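Local structure of 3-oxo-glucose-6-phosphate:glutamate aminotransferase (Bacillus subtilis subsp. subtilis, 4K2M) at residues 173-178 / 354-359; 325-330 / 340-345; 331-336 / 432-437; 360-365 / 411-416. The protein catalyses the reversible pyridoxal phosphate-dependent transamination of 3-dehydro-glucose 6-phosphate with glutamate to kanosamine 6-phosphate, a step in the biosynthesis of the antibiotic kanosamine. All coordinates share one frame; numbering follows the deposited sequence.

Interaction 1 (173-178 / 354-359); sequences NPQTFC and PIKVRT. With EDO (1,2-ethanediol), chain D.
Lys356 stretches from strand 353-356 to the turn at 173-178, joining the small antiparallel sheet of 353-356 and 412-415 to the loop after strand 166-169 of the large mixed sheet. The side chain of Pro354 is about 9 Å from that of Gln227, which binds pyridoxal phosphate. The close-packed part is apolar: CG of Lys356 comes up to the ring edge, 3.8 Å from CZ of Phe177, and the proline ring of Pro354 passes alongside the phenyl ring, pointing the other way, with its CG 3.8 Å from CE2 of Phe177. Tyr201 packs edge-to-face on this ring. The neighbouring side is polar. A bend at chi3 (72°) turns the lysine end toward the turn, where NZ donates to O of Pro174 at 2.9 Å from well above the carbonyl plane. An ethanediol, probably from the crystallisation liquor, bridges the segments: its O1 donates to O of Pro354 and its O2 to O of Gln175, each at 2.8 Å. OD1 of Asn173 shapes the turn as an Asx turn, accepting from N of Gln175. The looser, solvent-facing margin is Gln175, whose NE2 passes NZ of Lys356 at 3.5 Å and donates to Glu340; Glu340 also forms a long, weak ion pair with that ammonium. A carbonyl dipole and a carboxylate near the ammonium would both favour its charged form, consistent with a buried lysine that stays protonated.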
loop_
_atom_site.group_PDB
_atom_site.type_symbol
_atom_site.label_atom_id
_atom_site.label_comp_id
_atom_site.label_asym_id
_atom_site.label_seq_id
_atom_site.Cartn_x
_atom_site.Cartn_y
_atom_site.Cartn_z
ATOM N N ASN A 173 -16.256 21.568 17.866
ATOM C CA ASN A 173 -16.133 22.271 19.132
ATOM C C ASN A 173 -14.775 22.987 19.034
ATOM O O ASN A 173 -13.759 22.360 18.764
ATOM C CB ASN A 173 -16.189 21.235 20.257
ATOM C CG ASN A 173 -15.855 21.808 21.629
ATOM O OD1 ASN A 173 -14.899 22.571 21.795
ATOM N ND2 ASN A 173 -16.624 21.397 22.632
ATOM N N PRO A 174 -14.757 24.320 19.201
ATOM C CA PRO A 174 -13.534 25.069 18.876
ATOM C C PRO A 174 -12.446 24.937 19.934
ATOM O O PRO A 174 -11.326 25.418 19.722
ATOM C CB PRO A 174 -14.028 26.524 18.781
ATOM C CG PRO A 174 -15.222 26.565 19.691
ATOM C CD PRO A 174 -15.884 25.215 19.533
ATOM N N GLN A 175 -12.770 24.305 21.055
ATOM C CA GLN A 175 -11.761 24.003 22.070
ATOM C C GLN A 175 -11.135 22.626 21.882
ATOM O O GLN A 175 -9.935 22.450 22.106
ATOM C CB GLN A 175 -12.365 24.086 23.477
ATOM C CG GLN A 175 -12.348 25.484 24.088
ATOM C CD GLN A 175 -13.169 26.468 23.293
ATOM O OE1 GLN A 175 -14.350 26.241 23.039
ATOM N NE2 GLN A 175 -12.542 27.563 22.877
ATOM N N THR A 176 -11.949 21.646 21.499
ATOM C CA THR A 176 -11.464 20.273 21.357
ATOM C C THR A 176 -11.017 19.966 19.928
ATOM O O THR A 176 -10.328 18.974 19.704
ATOM C CB THR A 176 -12.537 19.227 21.728
ATOM O OG1 THR A 176 -13.555 19.205 20.724
ATOM C CG2 THR A 176 -13.177 19.537 23.086
ATOM N N PHE A 177 -11.449 20.798 18.979
ATOM C CA PHE A 177 -11.216 20.593 17.538
ATOM C C PHE A 177 -11.924 19.365 16.959
ATOM O O PHE A 177 -11.719 19.016 15.793
ATOM C CB PHE A 177 -9.726 20.553 17.188
ATOM C CG PHE A 177 -8.978 21.795 17.580
ATOM C CD1 PHE A 177 -9.029 22.937 16.775
ATOM C CD2 PHE A 177 -8.199 21.809 18.735
ATOM C CE1 PHE A 177 -8.327 24.084 17.134
ATOM C CE2 PHE A 177 -7.500 22.941 19.101
ATOM C CZ PHE A 177 -7.567 24.089 18.303
ATOM N N CYS A 178 -12.785 18.738 17.755
ATOM C CA CYS A 178 -13.531 17.570 17.293
ATOM C C CYS A 178 -14.951 17.949 16.928
ATOM O O CYS A 178 -15.466 18.988 17.358
ATOM C CB CYS A 178 -13.550 16.471 18.364
ATOM S SG CYS A 178 -11.909 15.826 18.718
ATOM N N PRO A 354 -1.846 21.358 19.968
ATOM C CA PRO A 354 -2.357 22.638 19.461
ATOM C C PRO A 354 -2.564 23.671 20.547
ATOM O O PRO A 354 -3.172 23.385 21.596
ATOM C CB PRO A 354 -3.715 22.257 18.864
ATOM C CG PRO A 354 -4.179 21.103 19.715
ATOM C CD PRO A 354 -2.920 20.371 20.194
ATOM N N ILE A 355 -2.050 24.874 20.306
ATOM C CA ILE A 355 -2.452 26.020 21.111
ATOM C C ILE A 355 -3.253 26.927 20.194
ATOM O O ILE A 355 -3.294 26.709 18.984
ATOM C CB ILE A 355 -1.256 26.781 21.703
ATOM C CG1 ILE A 355 -0.443 27.458 20.603
ATOM C CG2 ILE A 355 -0.350 25.841 22.527
ATOM C CD1 ILE A 355 0.706 28.318 21.145
ATOM N N LYS A 356 -3.927 27.927 20.746
ATOM C CA LYS A 356 -4.561 28.921 19.873
ATOM C C LYS A 356 -3.980 30.289 20.184
ATOM O O LYS A 356 -3.772 30.623 21.354
ATOM C CB LYS A 356 -6.089 28.905 20.032
ATOM C CG LYS A 356 -6.759 27.620 19.525
ATOM C CD LYS A 356 -8.196 27.453 20.072
ATOM C CE LYS A 356 -9.185 28.404 19.454
ATOM N NZ LYS A 356 -10.562 28.237 20.066
ATOM N N VAL A 357 -3.680 31.050 19.133
ATOM C CA VAL A 357 -3.169 32.409 19.288
ATOM C C VAL A 357 -4.152 33.331 18.575
ATOM O O VAL A 357 -5.085 32.852 17.932
ATOM C CB VAL A 357 -1.757 32.546 18.684
ATOM C CG1 VAL A 357 -0.780 31.576 19.389
ATOM C CG2 VAL A 357 -1.790 32.247 17.204
ATOM N N ARG A 358 -3.962 34.641 18.675
ATOM C CA ARG A 358 -4.839 35.558 17.949
ATOM C C ARG A 358 -4.721 35.369 16.435
ATOM O O ARG A 358 -3.620 35.212 15.891
ATOM C CB ARG A 358 -4.549 37.011 18.330
ATOM C CG ARG A 358 -5.060 37.410 19.709
ATOM C CD ARG A 358 -4.607 38.825 20.049
ATOM N NE ARG A 358 -4.449 39.632 18.840
ATOM C CZ ARG A 358 -5.417 40.363 18.299
ATOM N NH1 ARG A 358 -6.615 40.395 18.866
ATOM N NH2 ARG A 358 -5.187 41.063 17.192
ATOM N N THR A 359 -5.866 35.383 15.753
ATOM C CA THR A 359 -5.881 35.222 14.299
ATOM C C THR A 359 -4.941 36.210 13.609
ATOM O O THR A 359 -4.189 35.849 12.689
ATOM C CB THR A 359 -7.305 35.436 13.768
ATOM O OG1 THR A 359 -8.164 34.431 14.321
ATOM C CG2 THR A 359 -7.341 35.358 12.250
HETATM C C1 EDO D . -6.167 24.892 22.562
HETATM O O1 EDO D . -5.884 23.559 22.138
HETATM C C2 EDO D . -7.688 25.061 22.621
HETATM O O2 EDO D . -8.216 24.135 23.572
#

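Interaction 2 (325-330 / 340-345); sequences RYITQL and ELPELS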
loop_
_atom_site.group_PDB
_atom_site.type_symbol
_atom_site.label_atom_id
_atom_site.label_comp_id
_atom_site.label_asym_id
_atom_site.label_seq_id
_atom_site.Cartn_x
_atom_site.Cartn_y
_atom_site.Cartn_z
ATOM N N ARG A 325 4.069 19.264 30.274
ATOM C CA ARG A 325 5.124 20.257 30.518
ATOM C C ARG A 325 4.810 21.564 29.784
ATOM O O ARG A 325 4.978 22.646 30.348
ATOM C CB ARG A 325 6.480 19.690 30.100
ATOM C CG ARG A 325 7.698 20.470 30.623
ATOM C CD ARG A 325 8.947 19.595 30.533
ATOM N NE ARG A 325 10.144 20.222 31.117
ATOM C CZ ARG A 325 11.022 20.964 30.443
ATOM N NH1 ARG A 325 10.840 21.210 29.159
ATOM N NH2 ARG A 325 12.095 21.465 31.057
ATOM N N TYR A 326 4.338 21.467 28.539
ATOM C CA TYR A 326 3.859 22.651 27.823
ATOM C C TYR A 326 2.727 23.320 28.575
ATOM O O TYR A 326 2.695 24.546 28.714
ATOM C CB TYR A 326 3.314 22.274 26.441
ATOM C CG TYR A 326 4.306 22.223 25.303
ATOM C CD1 TYR A 326 5.301 23.191 25.156
ATOM C CD2 TYR A 326 4.216 21.222 24.344
ATOM C CE1 TYR A 326 6.184 23.151 24.086
ATOM C CE2 TYR A 326 5.088 21.171 23.275
ATOM C CZ TYR A 326 6.072 22.138 23.154
ATOM O OH TYR A 326 6.934 22.072 22.090
ATOM N N ILE A 327 1.756 22.529 29.027
ATOM C CA ILE A 327 0.544 23.116 29.611
ATOM C C ILE A 327 0.882 23.829 30.915
ATOM O O ILE A 327 0.400 24.931 31.184
ATOM C CB ILE A 327 -0.556 22.059 29.812
ATOM C CG1 ILE A 327 -1.100 21.606 28.448
ATOM C CG2 ILE A 327 -1.688 22.602 30.688
ATOM C CD1 ILE A 327 -1.981 20.339 28.526
ATOM N N THR A 328 1.737 23.211 31.713
ATOM C CA THR A 328 2.146 23.817 32.969
ATOM C C THR A 328 3.040 25.045 32.747
ATOM O O THR A 328 2.796 26.108 33.326
ATOM C CB THR A 328 2.843 22.773 33.867
ATOM O OG1 THR A 328 1.901 21.731 34.168
ATOM C CG2 THR A 328 3.335 23.404 35.179
ATOM N N GLN A 329 4.067 24.919 31.914
ATOM C CA GLN A 329 5.067 25.982 31.831
ATOM C C GLN A 329 4.600 27.183 30.999
ATOM O O GLN A 329 5.122 28.291 31.171
ATOM C CB GLN A 329 6.442 25.445 31.389
ATOM C CG GLN A 329 7.056 24.490 32.451
ATOM C CD GLN A 329 8.542 24.213 32.274
ATOM O OE1 GLN A 329 9.269 24.981 31.636
ATOM N NE2 GLN A 329 9.003 23.105 32.856
ATOM N N LEU A 330 3.613 26.975 30.121
ATOM C CA LEU A 330 3.054 28.077 29.340
ATOM C C LEU A 330 1.836 28.690 30.009
ATOM O O LEU A 330 1.223 29.598 29.458
ATOM C CB LEU A 330 2.671 27.626 27.918
ATOM C CG LEU A 330 3.840 27.150 27.053
ATOM C CD1 LEU A 330 3.291 26.647 25.734
ATOM C CD2 LEU A 330 4.856 28.270 26.822
ATOM N N GLU A 340 -4.652 30.134 24.051
ATOM C CA GLU A 340 -5.405 29.048 24.671
ATOM C C GLU A 340 -4.528 27.803 24.665
ATOM O O GLU A 340 -3.893 27.504 23.664
ATOM C CB GLU A 340 -6.685 28.744 23.903
ATOM C CG GLU A 340 -7.796 29.775 24.057
ATOM C CD GLU A 340 -9.053 29.370 23.285
ATOM O OE1 GLU A 340 -9.521 28.222 23.473
ATOM O OE2 GLU A 340 -9.557 30.188 22.482
ATOM N N LEU A 341 -4.488 27.089 25.784
ATOM C CA LEU A 341 -3.754 25.830 25.857
ATOM C C LEU A 341 -4.760 24.691 25.865
ATOM O O LEU A 341 -5.878 24.849 26.359
ATOM C CB LEU A 341 -2.936 25.770 27.157
ATOM C CG LEU A 341 -1.700 26.665 27.214
ATOM C CD1 LEU A 341 -1.233 26.874 28.661
ATOM C CD2 LEU A 341 -0.556 26.080 26.360
ATOM N N PRO A 342 -4.354 23.515 25.366
ATOM C CA PRO A 342 -5.291 22.396 25.504
ATOM C C PRO A 342 -5.432 21.972 26.961
ATOM O O PRO A 342 -4.576 22.283 27.790
ATOM C CB PRO A 342 -4.642 21.279 24.679
ATOM C CG PRO A 342 -3.155 21.593 24.724
ATOM C CD PRO A 342 -3.053 23.112 24.794
ATOM N N GLU A 343 -6.535 21.303 27.268
ATOM C CA GLU A 343 -6.774 20.789 28.609
ATOM C C GLU A 343 -5.969 19.513 28.832
ATOM O O GLU A 343 -5.863 18.666 27.942
ATOM C CB GLU A 343 -8.267 20.501 28.758
ATOM C CG GLU A 343 -8.687 19.932 30.097
ATOM C CD GLU A 343 -10.190 19.709 30.163
ATOM O OE1 GLU A 343 -10.920 20.391 29.410
ATOM O OE2 GLU A 343 -10.639 18.851 30.954
ATOM N N LEU A 344 -5.396 19.357 30.019
ATOM C CA LEU A 344 -4.678 18.130 30.318
ATOM C C LEU A 344 -5.723 17.073 30.648
ATOM O O LEU A 344 -6.089 16.880 31.812
ATOM C CB LEU A 344 -3.732 18.343 31.507
ATOM C CG LEU A 344 -2.813 17.171 31.849
ATOM C CD1 LEU A 344 -1.701 16.950 30.820
ATOM C CD2 LEU A 344 -2.231 17.283 33.272
ATOM N N SER A 345 -6.241 16.409 29.622
ATOM C CA SER A 345 -7.331 15.469 29.840
ATOM C C SER A 345 -6.893 14.024 29.609
ATOM O O SER A 345 -5.894 13.756 28.929
ATOM C CB SER A 345 -8.493 15.799 28.924
ATOM O OG SER A 345 -8.153 15.458 27.593
#
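A helix-to-loop packing of the C-terminal part of this aspartate aminotransferase-type fold joins the end of helix 312-329 to the extended segment 340-345, which returns along it before strand 353-356. Ile327 has the largest share of the buried surface. From its CB the side chain divides: CG2, anti to the backbone N, comes only to 4.1 Å from O of Pro342, whereas CG1, anti to the carbonyl carbon (chi1 -70°), passes that oxygen at 3.6 Å. The chain then runs on extended (chi2 167°), so that CD1 reaches in between Pro342 and Leu344. There it meets O of Pro342 at 3.3 Å and N of Leu344 at 3.9 Å, with CB of Leu344 just beyond and CG of Pro342 more loosely placed. Leu344 is the centre of an inverse gamma turn, and its side chain also touches Leu320 and Asp324 on the preceding part of the helix. Trp350 and Phe353 pack on both Ile327 and Pro342. Leu341 reaches back toward the helix end and crosses Leu330 at about a right angle. Its CD2 lies 3.9 Å from CB of Leu330 and equally near CD1 of that residue. No hydrogen bond links the two segments, so the loop is held to the helix by apolar contacts and by methyl groups resting on backbone oxygens. The other methyl of Leu341, CD1, sits against the C-terminal end of the helix, 3.6 Å from O of Ile327 and 3.8 Å from O of Leu330.

Interaction 3 (331-336 / 432-437); sequences AELQNK and GLFHVI
Leu333 lies over one face of the Phe434 ring, displaced toward its rim. CG of Leu333 is 3.9 Å from the ring centroid and 21° off the ring normal, a CH-pi contact whose closest atom pair is CG of Leu333 and CE1 of Phe434 at 3.6 Å. The two leucine methyls both border the ring: CD2 lies against CD1 of Phe434 and is 3.7 Å from CG2 of Ile437, while CD1 also meets CG of Leu433 at 4.1 Å. One branched side chain thus meets three residues of helix 423-441, with Leu433 and Ile437 one helical turn apart. The ring is brought into place by its own torsion, since chi1 of Phe434 (-94°) departs from the usual staggered values and swings the end of the side chain toward helix 331-335. At the margin the Glu332 side chain runs across that of Phe434 at about a right angle; it is extended, and its OE1 comes to 3.9 Å from CE1 of Phe434. The other carboxylate oxygen is gripped by two ammonium groups, NZ of Lys336 (2.5 Å from OE2 of Glu332) within the same segment and NZ of Lys438 beyond the second one, which fixes the carboxylate beside the ring. Farther out, Leu330 touches Leu433 and Phe434, and Ile339 touches Leu333 and Ile437. The short axes run 11.0 Å apart at 31°, roughly parallel, and helix 423-441 is backed by helix 362-373 through Leu369 and Phe373.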
loop_
_atom_site.group_PDB
_atom_site.type_symbol
_atom_site.label_atom_id
_atom_site.label_comp_id
_atom_site.label_asym_id
_atom_site.label_seq_id
_atom_site.Cartn_x
_atom_site.Cartn_y
_atom_site.Cartn_z
ATOM N N ALA A 331 1.495 28.196 31.194
ATOM C CA ALA A 331 0.265 28.585 31.897
ATOM C C ALA A 331 -0.002 30.090 31.940
ATOM O O ALA A 331 -1.135 30.535 31.732
ATOM C CB ALA A 331 0.279 28.030 33.314
ATOM N N GLU A 332 1.034 30.866 32.237
ATOM C CA GLU A 332 0.872 32.308 32.406
ATOM C C GLU A 332 0.317 32.955 31.146
ATOM O O GLU A 332 -0.507 33.879 31.224
ATOM C CB GLU A 332 2.206 32.958 32.776
ATOM C CG GLU A 332 2.084 34.430 33.172
ATOM C CD GLU A 332 3.419 35.168 33.130
ATOM O OE1 GLU A 332 4.459 34.572 33.493
ATOM O OE2 GLU A 332 3.426 36.348 32.723
ATOM N N LEU A 333 0.752 32.471 29.981
ATOM C CA LEU A 333 0.298 33.059 28.721
ATOM C C LEU A 333 -1.199 32.848 28.528
ATOM O O LEU A 333 -1.884 33.672 27.914
ATOM C CB LEU A 333 1.077 32.492 27.530
ATOM C CG LEU A 333 2.575 32.797 27.489
ATOM C CD1 LEU A 333 3.256 32.085 26.324
ATOM C CD2 LEU A 333 2.809 34.299 27.383
ATOM N N GLN A 334 -1.722 31.750 29.067
ATOM C CA GLN A 334 -3.157 31.510 28.997
ATOM C C GLN A 334 -3.894 32.264 30.101
ATOM O O GLN A 334 -4.977 32.786 29.875
ATOM C CB GLN A 334 -3.480 30.017 29.086
ATOM C CG GLN A 334 -4.978 29.738 29.210
ATOM C CD GLN A 334 -5.309 28.260 29.109
ATOM O OE1 GLN A 334 -5.888 27.814 28.119
ATOM N NE2 GLN A 334 -4.949 27.499 30.132
ATOM N N ASN A 335 -3.315 32.307 31.296
ATOM C CA ASN A 335 -3.929 33.042 32.403
ATOM C C ASN A 335 -4.153 34.517 32.077
ATOM O O ASN A 335 -5.110 35.129 32.555
ATOM C CB ASN A 335 -3.075 32.916 33.674
ATOM C CG ASN A 335 -2.992 31.495 34.182
ATOM O OD1 ASN A 335 -3.846 30.661 33.875
ATOM N ND2 ASN A 335 -1.952 31.208 34.967
ATOM N N LYS A 336 -3.261 35.079 31.274
ATOM C CA LYS A 336 -3.344 36.480 30.881
ATOM C C LYS A 336 -4.090 36.674 29.572
ATOM O O LYS A 336 -4.133 37.783 29.039
ATOM C CB LYS A 336 -1.949 37.089 30.775
ATOM C CG LYS A 336 -1.240 37.172 32.115
ATOM C CD LYS A 336 0.031 37.991 32.017
ATOM C CE LYS A 336 0.778 38.000 33.340
ATOM N NZ LYS A 336 2.168 38.502 33.159
ATOM N N GLY A 432 10.905 31.034 23.603
ATOM C CA GLY A 432 10.670 31.779 22.375
ATOM C C GLY A 432 9.228 32.253 22.304
ATOM O O GLY A 432 8.940 33.386 21.904
ATOM N N LEU A 433 8.303 31.384 22.688
ATOM C CA LEU A 433 6.897 31.747 22.660
ATOM C C LEU A 433 6.620 32.892 23.636
ATOM O O LEU A 433 5.895 33.844 23.294
ATOM C CB LEU A 433 6.023 30.536 22.986
ATOM C CG LEU A 433 4.542 30.676 22.647
ATOM C CD1 LEU A 433 4.351 30.842 21.135
ATOM C CD2 LEU A 433 3.780 29.457 23.156
ATOM N N PHE A 434 7.187 32.808 24.841
ATOM C CA PHE A 434 7.030 33.886 25.814
ATOM C C PHE A 434 7.567 35.203 25.241
ATOM O O PHE A 434 6.900 36.241 25.299
ATOM C CB PHE A 434 7.738 33.550 27.134
ATOM C CG PHE A 434 6.849 32.905 28.156
ATOM C CD1 PHE A 434 6.023 33.684 28.961
ATOM C CD2 PHE A 434 6.849 31.523 28.334
ATOM C CE1 PHE A 434 5.212 33.099 29.923
ATOM C CE2 PHE A 434 6.027 30.928 29.303
ATOM C CZ PHE A 434 5.215 31.717 30.093
ATOM N N HIS A 435 8.759 35.151 24.655
ATOM C CA HIS A 435 9.369 36.355 24.101
ATOM C C HIS A 435 8.565 36.928 22.929
ATOM O O HIS A 435 8.291 38.125 22.885
ATOM C CB HIS A 435 10.807 36.085 23.659
ATOM C CG HIS A 435 11.563 37.323 23.304
ATOM N ND1 HIS A 435 11.402 37.972 22.101
ATOM C CD2 HIS A 435 12.476 38.040 24.003
ATOM C CE1 HIS A 435 12.186 39.035 22.070
ATOM N NE2 HIS A 435 12.850 39.097 23.209
ATOM N N VAL A 436 8.203 36.076 21.975
ATOM C CA VAL A 436 7.464 36.525 20.789
ATOM C C VAL A 436 6.072 37.075 21.121
ATOM O O VAL A 436 5.670 38.120 20.604
ATOM C CB VAL A 436 7.350 35.416 19.729
ATOM C CG1 VAL A 436 6.415 35.849 18.594
ATOM C CG2 VAL A 436 8.727 35.080 19.179
ATOM N N ILE A 437 5.335 36.381 21.982
ATOM C CA ILE A 437 3.970 36.803 22.301
ATOM C C ILE A 437 3.945 38.147 23.029
ATOM O O ILE A 437 3.064 38.977 22.794
ATOM C CB ILE A 437 3.191 35.717 23.069
ATOM C CG1 ILE A 437 2.181 35.056 22.133
ATOM C CG2 ILE A 437 2.451 36.303 24.277
ATOM C CD1 ILE A 437 2.331 33.568 22.031
#

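Interaction 4 (360-365 / 411-416); sequences EDRADI and QVLHLP
Arg362 and Leu413 have the most surface buried where the start of helix 362-373 meets strand 412-415, with Ile365 as a smaller apolar partner. Arg362 leaves the helix with CG anti to the backbone N (chi1 -174°), and its chain stays extended through chi2. A bend at chi3 (63°) then turns the guanidinium toward the beginning of the strand. NH1 of Arg362 donates to O of Val412 at 2.9 Å with an N-H...O angle of 149°, along a carbonyl lone pair, and the acceptor lies near the guanidinium plane. The aliphatic part shares in the contact, for CD of Arg362 rests 3.2 Å from the same oxygen. The NH1 group has a second acceptor in the carbonyl of His409, at the end of helix 403-411, so two carbonyls around the helix-to-strand junction hold the guanidinium in place. Their partial negative charges would be expected to stabilise the arginine charge. Deeper in, the contact becomes apolar. Leu413 is crossed obliquely by Ile365, one turn after Arg362, CD2 of Leu413 meeting CG2 of Ile365 at 4.0 Å. Val357 covers both Arg362 and Ile365, and Ile355 packs on Leu413 from the neighbouring strand. Strands 353-356 and 412-415 are antiparallel partners, and the helix that follows the first of them packs against the second: an alpha/beta arrangement with helices on a small antiparallel sheet, as in the C-terminal domain of fold-type I aminotransferases.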
loop_
_atom_site.group_PDB
_atom_site.type_symbol
_atom_site.label_atom_id
_atom_site.label_comp_id
_atom_site.label_asym_id
_atom_site.label_seq_id
_atom_site.Cartn_x
_atom_site.Cartn_y
_atom_site.Cartn_z
ATOM N N GLU A 360 -4.970 37.451 14.091
ATOM C CA GLU A 360 -4.259 38.552 13.455
ATOM C C GLU A 360 -2.757 38.470 13.708
ATOM O O GLU A 360 -1.978 39.112 13.008
ATOM C CB GLU A 360 -4.789 39.892 13.984
ATOM C CG GLU A 360 -6.298 40.103 13.800
ATOM C CD GLU A 360 -7.144 39.463 14.898
ATOM O OE1 GLU A 360 -6.646 38.556 15.600
ATOM O OE2 GLU A 360 -8.314 39.872 15.067
ATOM N N ASP A 361 -2.359 37.667 14.692
ATOM C CA ASP A 361 -0.947 37.575 15.082
ATOM C C ASP A 361 -0.228 36.286 14.677
ATOM O O ASP A 361 1.003 36.214 14.764
ATOM C CB ASP A 361 -0.818 37.732 16.605
ATOM C CG ASP A 361 -1.277 39.091 17.100
ATOM O OD1 ASP A 361 -1.277 40.037 16.300
ATOM O OD2 ASP A 361 -1.626 39.206 18.296
ATOM N N ARG A 362 -0.971 35.265 14.253
ATOM C CA ARG A 362 -0.360 33.941 14.055
ATOM C C ARG A 362 0.772 33.909 13.036
ATOM O O ARG A 362 1.827 33.349 13.303
ATOM C CB ARG A 362 -1.391 32.865 13.692
ATOM C CG ARG A 362 -0.755 31.458 13.646
ATOM C CD ARG A 362 -1.756 30.385 13.253
ATOM N NE ARG A 362 -2.281 30.584 11.900
ATOM C CZ ARG A 362 -3.272 29.865 11.386
ATOM N NH1 ARG A 362 -3.830 28.904 12.114
ATOM N NH2 ARG A 362 -3.715 30.112 10.154
ATOM N N ALA A 363 0.563 34.488 11.862
ATOM C CA ALA A 363 1.609 34.488 10.846
ATOM C C ALA A 363 2.883 35.147 11.372
ATOM O O ALA A 363 3.989 34.640 11.140
ATOM C CB ALA A 363 1.132 35.184 9.575
ATOM N N ASP A 364 2.732 36.260 12.091
ATOM C CA ASP A 364 3.900 36.945 12.651
ATOM C C ASP A 364 4.550 36.148 13.779
ATOM O O ASP A 364 5.775 36.138 13.913
ATOM C CB ASP A 364 3.537 38.332 13.170
ATOM C CG ASP A 364 4.753 39.242 13.281
ATOM O OD1 ASP A 364 5.553 39.305 12.318
ATOM O OD2 ASP A 364 4.919 39.888 14.332
ATOM N N ILE A 365 3.735 35.500 14.607
ATOM C CA ILE A 365 4.271 34.639 15.673
ATOM C C ILE A 365 5.120 33.530 15.079
ATOM O O ILE A 365 6.229 33.269 15.555
ATOM C CB ILE A 365 3.148 34.029 16.531
ATOM C CG1 ILE A 365 2.503 35.095 17.414
ATOM C CG2 ILE A 365 3.679 32.900 17.412
ATOM C CD1 ILE A 365 1.084 34.744 17.863
ATOM N N GLN A 411 -6.710 30.238 14.188
ATOM C CA GLN A 411 -6.019 30.506 15.449
ATOM C C GLN A 411 -5.017 29.434 15.832
ATOM O O GLN A 411 -4.086 29.691 16.596
ATOM C CB GLN A 411 -7.035 30.631 16.588
ATOM C CG GLN A 411 -7.889 31.879 16.534
ATOM C CD GLN A 411 -8.722 32.016 17.776
ATOM O OE1 GLN A 411 -9.786 31.414 17.889
ATOM N NE2 GLN A 411 -8.215 32.769 18.747
ATOM N N VAL A 412 -5.218 28.228 15.319
ATOM C CA VAL A 412 -4.489 27.071 15.850
ATOM C C VAL A 412 -3.030 27.117 15.444
ATOM O O VAL A 412 -2.677 27.518 14.324
ATOM C CB VAL A 412 -5.142 25.722 15.417
ATOM C CG1 VAL A 412 -5.011 25.516 13.908
ATOM C CG2 VAL A 412 -4.525 24.538 16.192
ATOM N N LEU A 413 -2.170 26.709 16.373
ATOM C CA LEU A 413 -0.741 26.645 16.122
ATOM C C LEU A 413 -0.213 25.393 16.806
ATOM O O LEU A 413 -0.448 25.189 17.998
ATOM C CB LEU A 413 -0.041 27.879 16.705
ATOM C CG LEU A 413 1.444 27.967 16.375
ATOM C CD1 LEU A 413 1.608 27.936 14.864
ATOM C CD2 LEU A 413 2.053 29.232 16.939
ATOM N N HIS A 414 0.492 24.556 16.054
ATOM C CA HIS A 414 1.039 23.334 16.625
ATOM C C HIS A 414 2.497 23.512 17.014
ATOM O O HIS A 414 3.304 24.025 16.218
ATOM C CB HIS A 414 0.861 22.170 15.639
ATOM C CG HIS A 414 -0.570 21.784 15.453
ATOM N ND1 HIS A 414 -1.297 22.107 14.325
ATOM C CD2 HIS A 414 -1.427 21.146 16.289
ATOM C CE1 HIS A 414 -2.536 21.661 14.467
ATOM N NE2 HIS A 414 -2.640 21.076 15.647
ATOM N N LEU A 415 2.821 23.064 18.230
ATOM C CA LEU A 415 4.170 23.144 18.770
ATOM C C LEU A 415 4.834 21.781 18.628
ATOM O O LEU A 415 4.141 20.765 18.679
ATOM C CB LEU A 415 4.101 23.517 20.248
ATOM C CG LEU A 415 3.321 24.785 20.566
ATOM C CD1 LEU A 415 3.526 25.078 22.050
ATOM C CD2 LEU A 415 3.807 25.947 19.708
ATOM N N PRO A 416 6.169 21.743 18.473
ATOM C CA PRO A 416 6.845 20.447 18.317
ATOM C C PRO A 416 6.526 19.483 19.461
ATOM O O PRO A 416 6.571 19.884 20.632
ATOM C CB PRO A 416 8.332 20.824 18.361
ATOM C CG PRO A 416 8.360 22.220 17.804
ATOM C CD PRO A 416 7.110 22.876 18.340
#

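In the fold
All four contacts belong to one body of structure round the two-stranded sheet of 353-356 and 412-415. Interactions 1 and 4, with centres 11 Å apart, meet in that sheet, where N of Ile355 lies 2.8 Å from O of Leu413. Interaction 2 joins interaction 1 through Glu340 and interaction 3 through Gln334, whose OE1 is 2.8 Å from N of Leu341. It also reaches interaction 4, OH of Tyr326 lying 2.7 Å from O of Pro416. Interactions 3 and 4 pack through Val436 and Ile365. Interactions 1 and 4 lie nearest the active site: the side chains of Phe177 and Val412 are about 11 Å and 13 Å from the bound external aldimine. Interactions 2 and 3 lie away from it.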